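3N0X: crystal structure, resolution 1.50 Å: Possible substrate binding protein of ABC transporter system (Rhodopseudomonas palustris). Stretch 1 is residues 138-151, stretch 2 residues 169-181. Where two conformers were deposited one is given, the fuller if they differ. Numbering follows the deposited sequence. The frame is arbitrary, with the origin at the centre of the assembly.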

# COMPACT_ATOMS: atom_id res chain seq x y z
N GLY A 138 -6.71 -15.65 -9.38
CA GLY A 138 -6.63 -17.10 -9.25
C GLY A 138 -7.98 -17.77 -9.13
O GLY A 138 -8.74 -17.52 -8.20
N LYS A 139 -8.31 -18.61 -10.09
CA LYS A 139 -9.56 -19.37 -10.04
C LYS A 139 -9.32 -20.70 -10.72
O LYS A 139 -8.32 -20.90 -11.44
N GLN A 140 -10.26 -21.62 -10.54
CA GLN A 140 -10.21 -22.86 -11.27
C GLN A 140 -10.23 -22.55 -12.78
O GLN A 140 -10.93 -21.64 -13.24
N GLY A 141 -9.46 -23.27 -13.56
CA GLY A 141 -9.41 -23.00 -15.01
C GLY A 141 -8.42 -21.92 -15.46
O GLY A 141 -8.45 -21.48 -16.62
N VAL A 142 -7.57 -21.48 -14.53
CA VAL A 142 -6.56 -20.47 -14.81
C VAL A 142 -5.15 -21.04 -14.57
O VAL A 142 -4.91 -21.71 -13.56
N THR A 143 -4.23 -20.77 -15.51
CA THR A 143 -2.81 -21.09 -15.35
C THR A 143 -2.05 -19.79 -15.45
O THR A 143 -2.31 -18.99 -16.35
N ILE A 144 -1.08 -19.61 -14.53
CA ILE A 144 -0.32 -18.40 -14.39
C ILE A 144 1.18 -18.69 -14.55
O ILE A 144 1.68 -19.73 -14.12
N ALA A 145 1.89 -17.77 -15.22
CA ALA A 145 3.33 -17.71 -15.16
C ALA A 145 3.68 -16.35 -14.59
O ALA A 145 3.04 -15.33 -14.95
N THR A 146 4.72 -16.29 -13.77
CA THR A 146 5.09 -15.02 -13.17
C THR A 146 6.41 -14.48 -13.74
O THR A 146 7.30 -15.22 -14.11
N LEU A 147 6.51 -13.15 -13.79
CA LEU A 147 7.75 -12.46 -14.15
C LEU A 147 8.04 -11.49 -13.02
O LEU A 147 7.18 -10.69 -12.62
N ALA A 148 9.29 -11.51 -12.57
CA ALA A 148 9.76 -10.65 -11.49
C ALA A 148 11.22 -10.35 -11.70
O ALA A 148 11.91 -11.05 -12.46
N GLN A 149 11.69 -9.30 -11.03
CA GLN A 149 13.11 -8.98 -10.93
C GLN A 149 13.80 -9.90 -9.91
O GLN A 149 13.22 -10.28 -8.88
N ASP A 150 15.06 -10.25 -10.21
CA ASP A 150 15.83 -11.17 -9.39
C ASP A 150 16.44 -10.43 -8.19
O ASP A 150 17.66 -10.21 -8.11
N TYR A 151 15.58 -10.09 -7.23
CA TYR A 151 15.98 -9.44 -5.96
C TYR A 151 14.90 -9.65 -4.95
O TYR A 151 13.84 -10.19 -5.30
N GLY A 169 -7.37 -22.64 -6.68
CA GLY A 169 -7.70 -23.50 -7.83
C GLY A 169 -6.87 -23.22 -9.10
O GLY A 169 -6.83 -24.05 -10.02
N ALA A 170 -6.17 -22.08 -9.15
CA ALA A 170 -5.28 -21.77 -10.27
C ALA A 170 -3.97 -22.54 -10.14
O ALA A 170 -3.55 -22.87 -9.03
N THR A 171 -3.33 -22.78 -11.29
CA THR A 171 -2.05 -23.50 -11.36
C THR A 171 -0.97 -22.48 -11.71
O THR A 171 -1.19 -21.61 -12.55
N LEU A 172 0.19 -22.60 -11.07
CA LEU A 172 1.38 -21.82 -11.41
C LEU A 172 2.29 -22.67 -12.27
O LEU A 172 2.85 -23.65 -11.79
N ALA A 173 2.45 -22.30 -13.53
CA ALA A 173 3.23 -23.09 -14.48
C ALA A 173 4.73 -22.85 -14.37
O ALA A 173 5.54 -23.77 -14.55
N THR A 174 5.12 -21.60 -14.17
CA THR A 174 6.57 -21.25 -14.17
C THR A 174 6.77 -19.90 -13.53
O THR A 174 5.82 -19.11 -13.46
N GLU A 175 7.99 -19.68 -13.03
CA GLU A 175 8.43 -18.41 -12.43
C GLU A 175 9.71 -18.00 -13.11
O GLU A 175 10.65 -18.81 -13.21
N GLU A 176 9.72 -16.80 -13.67
CA GLU A 176 10.92 -16.26 -14.29
C GLU A 176 11.42 -15.08 -13.46
O GLU A 176 10.64 -14.16 -13.11
N TYR A 177 12.73 -15.08 -13.20
CA TYR A 177 13.41 -14.00 -12.47
C TYR A 177 14.54 -13.48 -13.33
O TYR A 177 15.39 -14.24 -13.72
N VAL A 178 14.50 -12.19 -13.63
CA VAL A 178 15.50 -11.60 -14.53
C VAL A 178 16.21 -10.48 -13.81
O VAL A 178 15.73 -9.95 -12.80
N PRO A 179 17.39 -10.12 -14.32
CA PRO A 179 18.13 -9.05 -13.65
C PRO A 179 17.29 -7.79 -13.47
O PRO A 179 16.46 -7.43 -14.32
N THR A 180 17.48 -7.11 -12.34
CA THR A 180 16.69 -5.94 -12.00
C THR A 180 16.71 -4.87 -13.08
O THR A 180 15.74 -4.15 -13.24
N THR A 181 17.82 -4.80 -13.81
CA THR A 181 18.09 -3.83 -14.85
C THR A 181 17.62 -4.23 -16.26
O THR A 181 18.00 -3.60 -17.26

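Side-chain packing between two parallel neighbouring strands, 142-149 and 171-178. The backbone ladder sets the spacing (Ile 144 N to Thr 171 O, 2.8 Å; Glu 176 N to Thr 146 O, 2.9 Å), so most bridged residues place their side chains beside one another, on one face or the other; those of Gln 149 and Val 178 diverge.

Apolar contacts dominate the face carrying Ile 144, Thr 146 and Ala 148, where Ile 144 (m, t) places CD1 4.3 Å from Ala 170 CB and CG2 4.3 Å from Leu 172 CD1. The end of Leu 172 (t, p) comes nearer to the first strand, and its CD1 also lies 3.8 Å from Thr 146 CG2. Farther along, Ala 148 CB meets Tyr 177 CD1 at 3.8 Å; Tyr 177 is m. On the face of Thr 143, Ala 145 and Leu 147, Thr 143 CG2 (rotamer m) touches Ala 173 CB at 3.7 Å, Ala 145 CB touches CG2 of Thr 174 (t) at 3.6 Å, and Leu 147 (t, p) brings CD1 to 4.1 Å from CG1 of Val 178 (m).

An aromatic contact lies beyond the strands: Thr 180 (p) sets CG2 over one face of the Tyr 151 ring (chi1 p), 4.0 Å from its centroid, a CH-pi contact.

Among the polar side chains, Gln 149 (m, t) gives a weak hydrogen bond from NE2 to Thr 180 O, 3.4 Å. Within the second stretch, Tyr 177 OH donates to Glu 175 OE1 at 2.6 Å, linking two side chains on the same face; Glu 175 is m, t and its end leads away from the first strand.

Two waters extend the polar contacts. Water 3 joins Thr 146 OG1 (rotamer p) and Glu 176 O, each 2.8 Å from its oxygen. Water 1 accepts from Gln 140 NE2 (3.2 Å) and donates to Gly 169 O (2.9 Å).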

# COMPACT_ATOMS: atom_id res chain seq x y z
CB LYS A 139 -10.68 -18.63 -10.81
CG LYS A 139 -10.85 -17.11 -10.48
CD LYS A 139 -11.50 -16.82 -9.13
CE LYS A 139 -11.13 -15.42 -8.63
NZ LYS A 139 -11.80 -14.31 -9.41
CB GLN A 140 -11.43 -23.71 -10.89
CG GLN A 140 -11.33 -25.11 -11.39
CD GLN A 140 -10.17 -25.87 -10.74
OE1 GLN A 140 -10.13 -26.05 -9.52
NE2 GLN A 140 -9.22 -26.33 -11.56
CB VAL A 142 -6.75 -19.26 -13.89
CG1 VAL A 142 -5.60 -18.25 -14.05
CG2 VAL A 142 -8.11 -18.58 -14.14
CB THR A 143 -2.33 -22.07 -16.44
OG1 THR A 143 -3.18 -23.24 -16.40
CG2 THR A 143 -0.85 -22.50 -16.20
CB ILE A 144 -0.60 -17.75 -13.02
CG1 ILE A 144 -2.05 -17.26 -13.03
CG2 ILE A 144 0.35 -16.57 -12.74
CD1 ILE A 144 -2.63 -17.03 -11.73
CB ALA A 145 3.97 -17.82 -16.57
CB THR A 146 5.21 -15.12 -11.61
OG1 THR A 146 6.20 -16.09 -11.26
CG2 THR A 146 3.81 -15.51 -10.93
CB LEU A 147 7.60 -11.69 -15.46
CG LEU A 147 8.77 -10.79 -15.89
CD1 LEU A 147 10.04 -11.63 -16.09
CD2 LEU A 147 8.37 -10.02 -17.18
CB ALA A 148 9.53 -11.34 -10.11
CB GLN A 149 13.25 -7.53 -10.49
CG GLN A 149 12.67 -6.55 -11.50
CD GLN A 149 12.25 -5.25 -10.90
OE1 GLN A 149 11.42 -5.18 -9.99
NE2 GLN A 149 12.88 -4.16 -11.38
CB ASP A 150 16.91 -11.81 -10.27
CG ASP A 150 17.55 -13.01 -9.65
OD1 ASP A 150 17.12 -13.38 -8.53
OD2 ASP A 150 18.44 -13.62 -10.29
CB TYR A 151 16.38 -7.96 -6.13
CG TYR A 151 15.28 -6.94 -6.29
CD1 TYR A 151 14.15 -7.19 -7.06
CD2 TYR A 151 15.39 -5.71 -5.66
CE1 TYR A 151 13.15 -6.22 -7.21
CE2 TYR A 151 14.42 -4.76 -5.79
CZ TYR A 151 13.32 -5.00 -6.58
OH TYR A 151 12.34 -4.04 -6.68
CB ALA A 170 -4.98 -20.27 -10.29
CB THR A 171 -2.11 -24.60 -12.45
OG1 THR A 171 -3.10 -25.56 -12.06
CG2 THR A 171 -0.78 -25.31 -12.63
CB LEU A 172 2.11 -21.36 -10.14
CG LEU A 172 3.43 -20.60 -10.33
CD1 LEU A 172 3.16 -19.29 -11.04
CD2 LEU A 172 4.18 -20.40 -8.99
CB ALA A 173 2.79 -22.76 -15.88
CB THR A 174 7.20 -21.25 -15.58
OG1 THR A 174 8.62 -21.27 -15.45
CG2 THR A 174 6.76 -20.02 -16.43
CB GLU A 175 8.69 -18.58 -10.93
CG GLU A 175 7.57 -19.08 -10.08
CD GLU A 175 8.06 -19.54 -8.72
OE1 GLU A 175 8.82 -18.80 -8.02
OE2 GLU A 175 7.74 -20.70 -8.38
CB GLU A 176 10.63 -15.79 -15.72
CG GLU A 176 10.41 -16.92 -16.66
CD GLU A 176 11.74 -17.55 -17.12
OE1 GLU A 176 12.83 -16.93 -16.91
OE2 GLU A 176 11.69 -18.61 -17.76
CB TYR A 177 13.95 -14.48 -11.12
CG TYR A 177 12.88 -14.99 -10.21
CD1 TYR A 177 12.08 -14.12 -9.49
CD2 TYR A 177 12.61 -16.36 -10.12
CE1 TYR A 177 11.07 -14.58 -8.67
CE2 TYR A 177 11.56 -16.84 -9.32
CZ TYR A 177 10.80 -15.94 -8.60
OH TYR A 177 9.75 -16.40 -7.79
CB VAL A 178 14.83 -11.08 -15.84
CG1 VAL A 178 14.11 -12.24 -16.55
CG2 VAL A 178 13.88 -9.93 -15.57
CB PRO A 179 19.35 -8.86 -14.55
CG PRO A 179 19.58 -10.19 -15.17
CD PRO A 179 18.18 -10.80 -15.35
CB THR A 180 17.19 -5.25 -10.71
OG1 THR A 180 18.61 -5.06 -10.79
CG2 THR A 180 16.82 -6.07 -9.47
CB THR A 181 19.63 -3.63 -14.96
OG1 THR A 181 20.28 -4.91 -15.16
CG2 THR A 181 20.14 -2.99 -13.67
O HOH W 1 -6.69 -26.92 -9.67
O HOH W 2 -6.59 -24.15 -12.85
O HOH W 3 8.73 -14.85 -11.16